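Local coordinates for serpin B3 (Homo sapiens, PDB 4ZK3), which belongs to the serpin family of protease inhibitors, probably traps target proteases with its reactive loop, and is linked to Pso p27, which forms large aggregates in psoriasis, at residues 228-233 with 247-252; 281-286 with 362-367; 198-203 with 366-371; 218-223 with 270-275. One frame throughout, in Å; residues are numbered along the deposited sequence. Where two conformers were deposited one is given.

Contact 1: residues 228-233 with 247-252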
loop_
_atom_site.group_PDB
_atom_site.type_symbol
_atom_site.label_atom_id
_atom_site.label_comp_id
_atom_site.label_asym_id
_atom_site.label_seq_id
_atom_site.Cartn_x
_atom_site.Cartn_y
_atom_site.Cartn_z
ATOM N N GLN A 228 11.092 22.947 5.026
ATOM C CA GLN A 228 10.588 23.916 4.074
ATOM C C GLN A 228 9.458 23.234 3.296
ATOM O O GLN A 228 9.542 23.049 2.100
ATOM C CB GLN A 228 11.713 24.441 3.139
ATOM C CG GLN A 228 12.829 25.281 3.791
ATOM C CD GLN A 228 13.781 24.450 4.671
ATOM O OE1 GLN A 228 14.497 23.545 4.190
ATOM N NE2 GLN A 228 13.788 24.750 5.977
ATOM N N ALA A 229 8.424 22.811 4.006
ATOM C CA ALA A 229 7.289 22.129 3.379
ATOM C C ALA A 229 6.029 22.512 4.090
ATOM O O ALA A 229 6.062 23.118 5.175
ATOM C CB ALA A 229 7.475 20.621 3.456
ATOM N N LYS A 230 4.913 22.165 3.474
ATOM C CA LYS A 230 3.623 22.266 4.106
ATOM C C LYS A 230 2.902 20.919 4.117
ATOM O O LYS A 230 3.217 20.003 3.304
ATOM C CB LYS A 230 2.780 23.286 3.398
ATOM C CG LYS A 230 3.326 24.708 3.486
ATOM C CD LYS A 230 2.532 25.588 2.536
ATOM C CE LYS A 230 3.024 27.027 2.528
ATOM N NZ LYS A 230 2.267 27.821 1.510
ATOM N N VAL A 231 1.978 20.804 5.053
ATOM C CA VAL A 231 1.134 19.591 5.245
ATOM C C VAL A 231 -0.332 19.920 5.266
ATOM O O VAL A 231 -0.745 20.830 5.958
ATOM C CB VAL A 231 1.470 18.850 6.566
ATOM C CG1 VAL A 231 0.706 17.550 6.652
ATOM C CG2 VAL A 231 2.907 18.492 6.572
ATOM N N LEU A 232 -1.137 19.150 4.532
ATOM C CA LEU A 232 -2.560 19.313 4.530
ATOM C C LEU A 232 -3.311 17.998 4.719
ATOM O O LEU A 232 -2.946 16.982 4.121
ATOM C CB LEU A 232 -3.012 19.964 3.212
ATOM C CG LEU A 232 -4.411 20.535 3.147
ATOM C CD1 LEU A 232 -4.484 21.821 3.948
ATOM C CD2 LEU A 232 -4.760 20.880 1.730
ATOM N N GLU A 233 -4.392 18.030 5.515
ATOM C CA GLU A 233 -5.318 16.901 5.626
ATOM C C GLU A 233 -6.581 17.229 4.846
ATOM O O GLU A 233 -7.211 18.242 5.068
ATOM C CB GLU A 233 -5.669 16.555 7.094
ATOM C CG GLU A 233 -6.692 15.450 7.243
ATOM C CD GLU A 233 -7.532 15.518 8.477
ATOM O OE1 GLU A 233 -7.822 16.628 8.971
ATOM O OE2 GLU A 233 -7.972 14.434 8.906
ATOM N N LEU A 247 3.734 18.965 0.648
ATOM C CA LEU A 247 4.136 19.806 -0.466
ATOM C C LEU A 247 5.410 20.603 -0.157
ATOM O O LEU A 247 5.375 21.436 0.731
ATOM C CB LEU A 247 2.986 20.782 -0.764
ATOM C CG LEU A 247 3.227 21.674 -1.980
ATOM C CD1 LEU A 247 3.336 20.835 -3.259
ATOM C CD2 LEU A 247 2.132 22.701 -2.074
ATOM N N PRO A 248 6.541 20.310 -0.834
ATOM C CA PRO A 248 7.733 21.154 -0.578
ATOM C C PRO A 248 7.398 22.606 -0.949
ATOM O O PRO A 248 6.637 22.826 -1.923
ATOM C CB PRO A 248 8.792 20.581 -1.530
ATOM C CG PRO A 248 8.328 19.141 -1.751
ATOM C CD PRO A 248 6.841 19.189 -1.729
ATOM N N ASN A 249 7.936 23.568 -0.197
ATOM C CA ASN A 249 7.700 25.025 -0.491
ATOM C C ASN A 249 8.331 25.405 -1.811
ATOM O O ASN A 249 7.777 26.194 -2.538
ATOM C CB ASN A 249 8.301 25.942 0.558
ATOM C CG ASN A 249 7.723 25.729 1.913
ATOM O OD1 ASN A 249 6.581 25.293 2.033
ATOM N ND2 ASN A 249 8.504 26.053 2.964
ATOM N N GLU A 250 9.480 24.807 -2.105
ATOM C CA GLU A 250 10.200 25.023 -3.368
ATOM C C GLU A 250 10.084 23.860 -4.373
ATOM O O GLU A 250 10.186 22.691 -4.000
ATOM C CB GLU A 250 11.695 25.294 -3.062
ATOM C CG GLU A 250 11.941 26.599 -2.310
ATOM C CD GLU A 250 11.302 27.797 -3.027
ATOM O OE1 GLU A 250 11.381 27.858 -4.276
ATOM O OE2 GLU A 250 10.691 28.673 -2.361
ATOM N N ILE A 251 9.964 24.231 -5.654
ATOM C CA ILE A 251 9.687 23.346 -6.791
ATOM C C ILE A 251 10.591 22.142 -6.784
ATOM O O ILE A 251 10.168 21.041 -7.134
ATOM C CB ILE A 251 9.821 24.091 -8.159
ATOM C CG1 ILE A 251 8.963 25.366 -8.154
ATOM C CG2 ILE A 251 9.495 23.175 -9.350
ATOM C CD1 ILE A 251 8.285 25.722 -9.471
ATOM N N ASP A 252 11.809 22.339 -6.308
ATOM C CA ASP A 252 12.825 21.314 -6.325
ATOM C C ASP A 252 13.150 20.808 -4.951
ATOM O O ASP A 252 14.102 20.052 -4.779
ATOM C CB ASP A 252 14.110 21.894 -6.973
ATOM C CG ASP A 252 14.775 22.986 -6.113
ATOM O OD1 ASP A 252 14.068 23.843 -5.529
ATOM O OD2 ASP A 252 16.019 22.971 -6.019
HETATM O O HOH W 1 11.148 22.925 -0.197
HETATM O O HOH W 2 6.880 25.873 5.395
#
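The amide nitrogen ND2 of Asn249 stands directly above the carbonyl carbon of Gln228, 3.0 Å from that C atom, pressed against the peptide link into Ala229 rather than bonded to it. ND2 instead donates one hydrogen to water 2, 2.9 Å away, which in turn donates to Ala229 O and so couples the side chain to the opposite backbone. The backbone O of Gln228 is held from two other directions, by Asn249 N at 2.9 Å and by water 1, which also accepts from Glu250 N. Gln228 has a left-handed backbone (phi 56°) and, with Ala229, forms a G1 beta bulge facing Leu224. Beyond it the chain enters the antiparallel hairpin of strands 229-235 and 241-248, part of sheet B of the serpin fold. Here Lys230 and Leu247 are the hydrogen-bonded pair, Lys230 N meeting Leu247 O at 2.9 Å and the reverse bond being equally short. Ala229 and Pro248 form the non-hydrogen-bonded pair, where alanine's lone methyl and a proline without N-H fit easily. The extended aliphatic chain of Lys230 crosses the Asn249 side chain at about a right angle, its CG 3.6 Å from OD1, and carries NZ onward to Glu362 O. Leu247, apolar and buried, turns to the same sheet face as Lys230 and packs on Phe363.

Contact 2: residues 281-286 with 362-367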
loop_
_atom_site.group_PDB
_atom_site.type_symbol
_atom_site.label_atom_id
_atom_site.label_comp_id
_atom_site.label_asym_id
_atom_site.label_seq_id
_atom_site.Cartn_x
_atom_site.Cartn_y
_atom_site.Cartn_z
ATOM N N ASP A 281 -6.445 28.288 -0.426
ATOM C CA ASP A 281 -6.685 28.130 -1.983
ATOM C C ASP A 281 -5.941 26.777 -2.060
ATOM O O ASP A 281 -4.697 26.727 -2.118
ATOM C CB ASP A 281 -6.205 29.252 -3.240
ATOM C CG ASP A 281 -7.186 29.234 -4.694
ATOM O OD1 ASP A 281 -8.398 29.211 -4.547
ATOM O OD2 ASP A 281 -6.991 29.228 -6.003
ATOM N N LEU A 282 -6.704 25.678 -1.990
ATOM C CA LEU A 282 -6.144 24.364 -2.335
ATOM C C LEU A 282 -6.273 24.177 -3.836
ATOM O O LEU A 282 -7.353 24.217 -4.347
ATOM C CB LEU A 282 -6.899 23.240 -1.618
ATOM C CG LEU A 282 -6.633 21.786 -2.055
ATOM C CD1 LEU A 282 -5.136 21.455 -1.970
ATOM C CD2 LEU A 282 -7.517 20.917 -1.194
ATOM N N HIS A 283 -5.147 24.001 -4.513
ATOM C CA HIS A 283 -5.114 23.580 -5.914
ATOM C C HIS A 283 -4.519 22.176 -5.901
ATOM O O HIS A 283 -3.337 21.958 -5.486
ATOM C CB HIS A 283 -4.279 24.536 -6.779
ATOM C CG HIS A 283 -4.846 25.939 -6.911
ATOM N ND1 HIS A 283 -4.252 26.886 -7.728
ATOM C CD2 HIS A 283 -5.932 26.547 -6.369
ATOM C CE1 HIS A 283 -4.931 28.020 -7.656
ATOM N NE2 HIS A 283 -5.947 27.854 -6.832
ATOM N N LEU A 284 -5.334 21.213 -6.336
ATOM C CA LEU A 284 -4.952 19.789 -6.404
ATOM C C LEU A 284 -5.283 19.244 -7.779
ATOM O O LEU A 284 -6.389 19.424 -8.244
ATOM C CB LEU A 284 -5.766 19.028 -5.329
ATOM C CG LEU A 284 -5.387 17.558 -5.068
ATOM C CD1 LEU A 284 -4.050 17.440 -4.356
ATOM C CD2 LEU A 284 -6.458 16.829 -4.282
ATOM N N PRO A 285 -4.336 18.611 -8.447
ATOM C CA PRO A 285 -4.600 18.112 -9.796
ATOM C C PRO A 285 -5.472 16.828 -9.811
ATOM O O PRO A 285 -5.510 16.061 -8.845
ATOM C CB PRO A 285 -3.220 17.846 -10.345
ATOM C CG PRO A 285 -2.399 17.537 -9.108
ATOM C CD PRO A 285 -2.956 18.386 -8.025
ATOM N N ARG A 286 -6.224 16.655 -10.889
ATOM C CA ARG A 286 -6.832 15.374 -11.213
ATOM C C ARG A 286 -5.650 14.590 -11.628
ATOM O O ARG A 286 -4.815 15.105 -12.383
ATOM C CB ARG A 286 -7.756 15.486 -12.431
ATOM C CG ARG A 286 -9.001 16.291 -12.194
ATOM C CD ARG A 286 -9.953 16.373 -13.417
ATOM N NE ARG A 286 -10.100 15.108 -14.109
ATOM C CZ ARG A 286 -11.121 14.256 -14.008
ATOM N NH1 ARG A 286 -12.210 14.512 -13.293
ATOM N NH2 ARG A 286 -11.051 13.129 -14.675
ATOM N N GLU A 362 -1.845 29.336 0.890
ATOM C CA GLU A 362 -1.930 28.666 -0.387
ATOM C C GLU A 362 -1.312 27.282 -0.263
ATOM O O GLU A 362 -0.283 27.114 0.401
ATOM C CB GLU A 362 -1.174 29.468 -1.446
ATOM C CG GLU A 362 -1.758 30.860 -1.652
ATOM C CD GLU A 362 -1.354 31.439 -2.967
ATOM O OE1 GLU A 362 -0.288 31.032 -3.462
ATOM O OE2 GLU A 362 -2.114 32.258 -3.510
ATOM N N PHE A 363 -1.952 26.312 -0.927
ATOM C CA PHE A 363 -1.437 24.946 -1.050
ATOM C C PHE A 363 -1.645 24.492 -2.508
ATOM O O PHE A 363 -2.679 23.920 -2.870
ATOM C CB PHE A 363 -2.174 24.034 -0.039
ATOM C CG PHE A 363 -1.468 22.752 0.243
ATOM C CD1 PHE A 363 -0.570 22.649 1.277
ATOM C CD2 PHE A 363 -1.743 21.619 -0.513
ATOM C CE1 PHE A 363 0.072 21.461 1.533
ATOM C CE2 PHE A 363 -1.095 20.415 -0.266
ATOM C CZ PHE A 363 -0.171 20.336 0.747
ATOM N N HIS A 364 -0.663 24.763 -3.344
ATOM C CA HIS A 364 -0.770 24.566 -4.752
ATOM C C HIS A 364 0.103 23.464 -5.199
ATOM O O HIS A 364 1.257 23.660 -5.387
ATOM C CB HIS A 364 -0.318 25.821 -5.487
ATOM C CG HIS A 364 -1.276 26.963 -5.364
ATOM N ND1 HIS A 364 -1.054 28.192 -5.968
ATOM C CD2 HIS A 364 -2.461 27.069 -4.713
ATOM C CE1 HIS A 364 -2.056 29.004 -5.685
ATOM N NE2 HIS A 364 -2.922 28.354 -4.922
ATOM N N CYS A 365 -0.486 22.299 -5.450
ATOM C CA CYS A 365 0.256 21.124 -5.850
ATOM C C CYS A 365 0.561 21.111 -7.359
ATOM O O CYS A 365 -0.012 20.314 -8.091
ATOM C CB CYS A 365 -0.557 19.897 -5.443
ATOM S SG CYS A 365 -0.835 19.838 -3.664
ATOM N N ASN A 366 1.462 22.010 -7.799
ATOM C CA ASN A 366 1.829 22.121 -9.175
ATOM C C ASN A 366 3.282 21.798 -9.337
ATOM O O ASN A 366 3.879 22.224 -10.310
ATOM C CB ASN A 366 1.495 23.487 -9.766
ATOM C CG ASN A 366 2.081 24.643 -8.966
ATOM O OD1 ASN A 366 3.089 24.508 -8.263
ATOM N ND2 ASN A 366 1.464 25.779 -9.089
ATOM N N HIS A 367 3.836 21.026 -8.395
ATOM C CA HIS A 367 5.168 20.461 -8.517
ATOM C C HIS A 367 5.115 19.245 -7.597
ATOM O O HIS A 367 4.078 19.041 -6.959
ATOM C CB HIS A 367 6.254 21.510 -8.160
ATOM C CG HIS A 367 6.088 22.133 -6.809
ATOM N ND1 HIS A 367 5.120 23.076 -6.538
ATOM C CD2 HIS A 367 6.774 21.957 -5.652
ATOM C CE1 HIS A 367 5.203 23.437 -5.269
ATOM N NE2 HIS A 367 6.218 22.801 -4.720
#
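Cys365 N donates to His283 O at 2.9 Å, nearly straight, the last rung of a parallel ladder that also includes Phe363 N on Asp281 O and His283 N on Phe363 O. Above the ladder the imidazoles of His283 and His364 form an offset stack, planes at 6° and centroids 3.8 Å apart. Both place CG anti to the carbonyl carbon (chi1 -66° and -71°), and adjacent parallel strands thus lay equal rings side by side, NE2 of His364 over the centre of the His283 ring. Glu362 CB covers the other face of His364 toward its rim. Such a pair would probably resist both rings being charged at once. On the buried face Leu282 lies alongside Phe363, CD1 meeting CD2 at 3.7 Å. Past the ladder Cys365 centres an inverse gamma turn closed by Asn366 N and His364 O. Its short side chain brings SG to 4.1 Å from Leu284 CD1, while its buried oxygen has no polar partner. His367 ND1 then donates in the ring plane to Asn366 OD1 at 3.0 Å; since NE2 bonds Pro248 O as well, a protonated ring is likely, consistent with the low pH of this crystal form. Strands 276-294 and 361-364 here belong to serpin sheet C: strand 206-224 flanks the former, and beneath them Leu282 and Phe363 pack on Leu232 of sheet B.

Contact 3: residues 198-203 with 366-371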
loop_
_atom_site.group_PDB
_atom_site.type_symbol
_atom_site.label_atom_id
_atom_site.label_comp_id
_atom_site.label_asym_id
_atom_site.label_seq_id
_atom_site.Cartn_x
_atom_site.Cartn_y
_atom_site.Cartn_z
ATOM N N GLU A 198 -3.591 23.890 -16.231
ATOM C CA GLU A 198 -2.463 24.692 -15.763
ATOM C C GLU A 198 -1.245 23.908 -16.007
ATOM O O GLU A 198 -1.291 22.744 -16.440
ATOM C CB GLU A 198 -2.494 24.995 -14.258
ATOM C CG GLU A 198 -3.791 25.581 -13.783
ATOM C CD GLU A 198 -3.721 26.008 -12.334
ATOM O OE1 GLU A 198 -2.714 25.693 -11.636
ATOM O OE2 GLU A 198 -4.667 26.684 -11.900
ATOM N N LYS A 199 -0.124 24.555 -15.742
ATOM C CA LYS A 199 1.134 23.875 -15.836
ATOM C C LYS A 199 1.414 23.135 -14.534
ATOM O O LYS A 199 1.061 23.598 -13.493
ATOM C CB LYS A 199 2.219 24.905 -16.108
ATOM C CG LYS A 199 1.900 25.688 -17.366
ATOM C CD LYS A 199 3.008 26.648 -17.730
ATOM C CE LYS A 199 2.523 27.563 -18.850
ATOM N NZ LYS A 199 3.700 28.194 -19.486
ATOM N N PHE A 200 2.037 21.982 -14.646
ATOM C CA PHE A 200 2.613 21.266 -13.540
ATOM C C PHE A 200 4.066 21.194 -13.848
ATOM O O PHE A 200 4.414 20.810 -14.952
ATOM C CB PHE A 200 2.091 19.814 -13.452
ATOM C CG PHE A 200 2.570 19.070 -12.237
ATOM C CD1 PHE A 200 3.738 18.378 -12.272
ATOM C CD2 PHE A 200 1.832 19.076 -11.061
ATOM C CE1 PHE A 200 4.177 17.671 -11.181
ATOM C CE2 PHE A 200 2.255 18.367 -9.967
ATOM C CZ PHE A 200 3.438 17.675 -10.013
ATOM N N TRP A 201 4.921 21.577 -12.892
ATOM C CA TRP A 201 6.374 21.630 -13.113
ATOM C C TRP A 201 7.049 20.448 -12.416
ATOM O O TRP A 201 7.157 20.446 -11.204
ATOM C CB TRP A 201 7.017 22.936 -12.567
ATOM C CG TRP A 201 6.603 24.311 -13.159
ATOM C CD1 TRP A 201 5.629 25.146 -12.676
ATOM C CD2 TRP A 201 7.238 25.038 -14.240
ATOM N NE1 TRP A 201 5.590 26.323 -13.410
ATOM C CE2 TRP A 201 6.557 26.273 -14.381
ATOM C CE3 TRP A 201 8.285 24.759 -15.111
ATOM C CZ2 TRP A 201 6.890 27.207 -15.371
ATOM C CZ3 TRP A 201 8.614 25.699 -16.108
ATOM C CH2 TRP A 201 7.915 26.899 -16.222
ATOM N N PRO A 202 7.492 19.436 -13.170
ATOM C CA PRO A 202 8.228 18.351 -12.547
ATOM C C PRO A 202 9.606 18.769 -12.116
ATOM O O PRO A 202 10.115 18.227 -11.134
ATOM C CB PRO A 202 8.298 17.299 -13.634
ATOM C CG PRO A 202 7.126 17.621 -14.514
ATOM C CD PRO A 202 7.105 19.100 -14.543
ATOM N N ASN A 203 10.196 19.711 -12.866
ATOM C CA ASN A 203 11.469 20.357 -12.514
ATOM C C ASN A 203 11.280 21.845 -12.549
ATOM O O ASN A 203 10.219 22.347 -12.962
ATOM C CB ASN A 203 12.567 19.966 -13.512
ATOM C CG ASN A 203 12.826 18.469 -13.519
ATOM O OD1 ASN A 203 13.371 17.922 -12.560
ATOM N ND2 ASN A 203 12.415 17.791 -14.592
ATOM N N ASN A 366 1.462 22.010 -7.799
ATOM C CA ASN A 366 1.829 22.121 -9.175
ATOM C C ASN A 366 3.282 21.798 -9.337
ATOM O O ASN A 366 3.879 22.224 -10.310
ATOM C CB ASN A 366 1.495 23.487 -9.766
ATOM C CG ASN A 366 2.081 24.643 -8.966
ATOM O OD1 ASN A 366 3.089 24.508 -8.263
ATOM N ND2 ASN A 366 1.464 25.779 -9.089
ATOM N N HIS A 367 3.836 21.026 -8.395
ATOM C CA HIS A 367 5.168 20.461 -8.517
ATOM C C HIS A 367 5.115 19.245 -7.597
ATOM O O HIS A 367 4.078 19.041 -6.959
ATOM C CB HIS A 367 6.254 21.510 -8.160
ATOM C CG HIS A 367 6.088 22.133 -6.809
ATOM N ND1 HIS A 367 5.120 23.076 -6.538
ATOM C CD2 HIS A 367 6.774 21.957 -5.652
ATOM C CE1 HIS A 367 5.203 23.437 -5.269
ATOM N NE2 HIS A 367 6.218 22.801 -4.720
ATOM N N PRO A 368 6.166 18.425 -7.566
ATOM C CA PRO A 368 6.063 17.120 -6.969
ATOM C C PRO A 368 5.697 17.128 -5.517
ATOM O O PRO A 368 6.209 17.981 -4.771
ATOM C CB PRO A 368 7.450 16.556 -7.145
ATOM C CG PRO A 368 7.892 17.136 -8.407
ATOM C CD PRO A 368 7.368 18.538 -8.383
ATOM N N PHE A 369 4.836 16.187 -5.108
ATOM C CA PHE A 369 4.386 16.092 -3.727
ATOM C C PHE A 369 4.264 14.639 -3.263
ATOM O O PHE A 369 4.189 13.744 -4.107
ATOM C CB PHE A 369 3.067 16.846 -3.529
ATOM C CG PHE A 369 1.916 16.320 -4.394
ATOM C CD1 PHE A 369 1.105 15.258 -3.959
ATOM C CD2 PHE A 369 1.640 16.902 -5.631
ATOM C CE1 PHE A 369 0.054 14.792 -4.730
ATOM C CE2 PHE A 369 0.564 16.457 -6.412
ATOM C CZ PHE A 369 -0.224 15.389 -5.978
ATOM N N LEU A 370 4.262 14.432 -1.917
ATOM C CA LEU A 370 3.949 13.145 -1.298
ATOM C C LEU A 370 2.509 13.083 -0.800
ATOM O O LEU A 370 1.914 14.093 -0.467
ATOM C CB LEU A 370 4.903 12.833 -0.170
ATOM C CG LEU A 370 6.379 12.991 -0.533
ATOM C CD1 LEU A 370 7.231 13.143 0.745
ATOM C CD2 LEU A 370 6.909 11.857 -1.388
ATOM N N PHE A 371 1.879 11.917 -0.851
ATOM C CA PHE A 371 0.523 11.876 -0.385
ATOM C C PHE A 371 0.291 10.489 0.166
ATOM O O PHE A 371 0.989 9.500 -0.217
ATOM C CB PHE A 371 -0.459 12.276 -1.508
ATOM C CG PHE A 371 -0.465 11.305 -2.679
ATOM C CD1 PHE A 371 0.503 11.388 -3.684
ATOM C CD2 PHE A 371 -1.435 10.314 -2.788
ATOM C CE1 PHE A 371 0.550 10.491 -4.751
ATOM C CE2 PHE A 371 -1.384 9.384 -3.857
ATOM C CZ PHE A 371 -0.370 9.476 -4.830
HETATM O O HOH W 3 0.004 25.706 -12.119
#
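A single backbone bond, Trp201 N to Asn366 O at 2.9 Å and 177°, joins the end of strand 196-201 to the turn preceding strand 369-375, the chain directions of 199-202 and 366-369 differing by 32°. The first strand belongs to serpin sheet C and the second to sheet B, and the contact therefore lies at a corner where the chain passes between them. Phe200 fills it: with CG anti to the backbone N (chi1 -175°), its ring slides under the turn, one face covered toward the rim by Asn366 C and His367 CA. A flat aromatic suits this place because it can lie against peptide atoms, CZ coming within 3.3 Å of His367 C. Phe200 CE2 and Phe369 CE2 meet at the edges of both rings, and Phe387 makes an edge-to-face pair with Phe200. Water 3 donates to both Glu198 OE1 and Lys199 O, with a weak bond from Asn366 ND2. Pro368, rigid and lacking N-H, sets its CD 3.4 Å from Trp201 O.

Contact 4: residues 218-223 with 270-275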
loop_
_atom_site.group_PDB
_atom_site.type_symbol
_atom_site.label_atom_id
_atom_site.label_comp_id
_atom_site.label_asym_id
_atom_site.label_seq_id
_atom_site.Cartn_x
_atom_site.Cartn_y
_atom_site.Cartn_z
ATOM N N SER A 218 -11.681 25.571 4.728
ATOM C CA SER A 218 -10.779 25.371 5.854
ATOM C C SER A 218 -10.447 23.886 6.088
ATOM O O SER A 218 -11.298 23.014 5.988
ATOM C CB SER A 218 -11.313 26.032 7.117
ATOM O OG SER A 218 -12.147 25.158 7.791
ATOM N N PHE A 219 -9.184 23.625 6.383
ATOM C CA PHE A 219 -8.656 22.274 6.481
ATOM C C PHE A 219 -7.682 22.315 7.629
ATOM O O PHE A 219 -7.140 23.382 7.884
ATOM C CB PHE A 219 -7.814 21.968 5.244
ATOM C CG PHE A 219 -8.582 21.715 3.984
ATOM C CD1 PHE A 219 -9.435 20.626 3.865
ATOM C CD2 PHE A 219 -8.372 22.526 2.865
ATOM C CE1 PHE A 219 -10.090 20.390 2.668
ATOM C CE2 PHE A 219 -9.013 22.285 1.678
ATOM C CZ PHE A 219 -9.869 21.218 1.572
ATOM N N HIS A 220 -7.391 21.182 8.258
ATOM C CA HIS A 220 -6.218 21.093 9.141
ATOM C C HIS A 220 -4.943 21.235 8.309
ATOM O O HIS A 220 -4.721 20.541 7.295
ATOM C CB HIS A 220 -6.169 19.777 9.959
ATOM C CG HIS A 220 -7.269 19.662 10.962
ATOM N ND1 HIS A 220 -8.291 18.745 10.850
ATOM C CD2 HIS A 220 -7.535 20.384 12.077
ATOM C CE1 HIS A 220 -9.146 18.913 11.845
ATOM N NE2 HIS A 220 -8.712 19.903 12.601
ATOM N N PHE A 221 -4.101 22.146 8.775
ATOM C CA PHE A 221 -2.964 22.625 8.070
ATOM C C PHE A 221 -1.754 22.786 9.021
ATOM O O PHE A 221 -1.899 23.012 10.219
ATOM C CB PHE A 221 -3.327 23.956 7.374
ATOM C CG PHE A 221 -2.147 24.646 6.760
ATOM C CD1 PHE A 221 -1.300 25.444 7.541
ATOM C CD2 PHE A 221 -1.853 24.485 5.415
ATOM C CE1 PHE A 221 -0.177 26.042 7.007
ATOM C CE2 PHE A 221 -0.729 25.081 4.874
ATOM C CZ PHE A 221 0.114 25.876 5.671
ATOM N N ALA A 222 -0.564 22.664 8.467
ATOM C CA ALA A 222 0.642 22.961 9.194
ATOM C C ALA A 222 1.750 23.356 8.238
ATOM O O ALA A 222 1.902 22.793 7.134
ATOM C CB ALA A 222 1.069 21.791 10.033
ATOM N N SER A 223 2.514 24.353 8.657
ATOM C CA SER A 223 3.714 24.725 7.979
ATOM C C SER A 223 4.893 24.095 8.678
ATOM O O SER A 223 5.077 24.314 9.849
ATOM C CB SER A 223 3.894 26.229 8.015
ATOM O OG SER A 223 5.268 26.470 7.752
ATOM N N THR A 270 2.024 15.122 11.071
ATOM C CA THR A 270 0.750 14.889 10.401
ATOM C C THR A 270 -0.312 14.503 11.395
ATOM O O THR A 270 -1.377 14.047 10.998
ATOM C CB THR A 270 0.822 13.806 9.312
ATOM O OG1 THR A 270 0.964 12.522 9.939
ATOM C CG2 THR A 270 1.967 14.077 8.330
ATOM N N SER A 271 -0.078 14.701 12.686
ATOM C CA SER A 271 -1.160 14.449 13.608
ATOM C C SER A 271 -2.017 15.720 13.721
ATOM O O SER A 271 -1.502 16.845 13.651
ATOM C CB SER A 271 -0.645 14.063 14.994
ATOM O OG SER A 271 0.064 15.172 15.489
ATOM N N LEU A 272 -3.313 15.520 13.933
ATOM C CA LEU A 272 -4.268 16.576 14.314
ATOM C C LEU A 272 -3.739 17.479 15.430
ATOM O O LEU A 272 -3.729 18.696 15.311
ATOM C CB LEU A 272 -5.595 15.923 14.762
ATOM C CG LEU A 272 -6.704 15.843 13.707
ATOM C CD1 LEU A 272 -6.153 15.777 12.295
ATOM C CD2 LEU A 272 -7.685 14.697 13.988
ATOM N N GLN A 273 -3.298 16.862 16.512
ATOM C CA GLN A 273 -2.609 17.542 17.579
ATOM C C GLN A 273 -1.706 18.693 17.092
ATOM O O GLN A 273 -1.653 19.744 17.708
ATOM C CB GLN A 273 -1.807 16.464 18.315
ATOM C CG GLN A 273 -0.825 16.903 19.377
ATOM C CD GLN A 273 -1.493 17.683 20.469
ATOM O OE1 GLN A 273 -1.101 18.814 20.737
ATOM N NE2 GLN A 273 -2.492 17.086 21.117
ATOM N N ASN A 274 -0.992 18.511 15.984
ATOM C CA ASN A 274 0.001 19.506 15.530
ATOM C C ASN A 274 -0.314 20.204 14.226
ATOM O O ASN A 274 0.568 20.734 13.567
ATOM C CB ASN A 274 1.354 18.829 15.374
ATOM C CG ASN A 274 1.805 18.196 16.654
ATOM O OD1 ASN A 274 1.361 18.612 17.727
ATOM N ND2 ASN A 274 2.703 17.202 16.564
ATOM N N MET A 275 -1.570 20.210 13.882
ATOM C CA MET A 275 -2.071 20.995 12.788
ATOM C C MET A 275 -3.225 21.879 13.294
ATOM O O MET A 275 -3.724 21.703 14.404
ATOM C CB MET A 275 -2.552 20.041 11.709
ATOM C CG MET A 275 -1.558 18.958 11.338
ATOM S SD MET A 275 -2.128 17.882 9.989
ATOM C CE MET A 275 -3.753 17.413 10.504
#
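The imidazole of His220 receives Leu272 over one face, where Leu272 CG stands 4.3 Å above the plane toward the rim and CD1 comes 3.9 Å from ND1. The methyl CE of Met275 approaches the same ring obliquely and rests more closely on its stem, 3.4 Å from His220 CB. The side chains of His220 and Met275 cross at about a right angle. Met275 reaches there because its chain bends at the last torsion (chi3 -50°), bringing CE back to the strand; an unbranched, flexible residue can make this bend against the strand. The ring's nitrogen ND1 is bonded to Glu233 OE1 on the neighbouring strand, which fixes how the ring is turned. Strand 206-224 here forms part of serpin sheet B, and its partner is the connection from helix 263-269 to strand 276-294, a short 3-10 turn closed by Asn274 N on Ser271 O and Met275 N on Leu272 O. As that connection leaves the turn it passes close to the strand: Met275 CA is 3.3 Å from Phe221 O. Ala222, small enough for such an approach, points its CB toward the connection, 3.7 Å from Asn274 O and 4.1 Å from Met275 CG. Asn274 ND2 is held back by Glu268 O at the helix end.

In the fold
All four contacts are partly buried. Contacts 1 and 2 are strand pairings, one antiparallel and one parallel, facing each other across the core between sheets B and C. In contact 2 most touching residues are buried, among them Leu282, Phe363 and Cys365, but histidines line its outer face; in contact 4 Phe221 and Met275 are buried while Leu272 is exposed. Contact 3 shares Asn366 and His367 with contact 2 and replaces a ladder by one bond and an aromatic ring at the corner between sheets. Contact 4, a turn covering a strand, relies on apolar side-chain packing instead of backbone bonds. It meets contact 1 through strands 206-224 and 229-235, whereas contacts 3 and 4 are about 22 Å apart between centres.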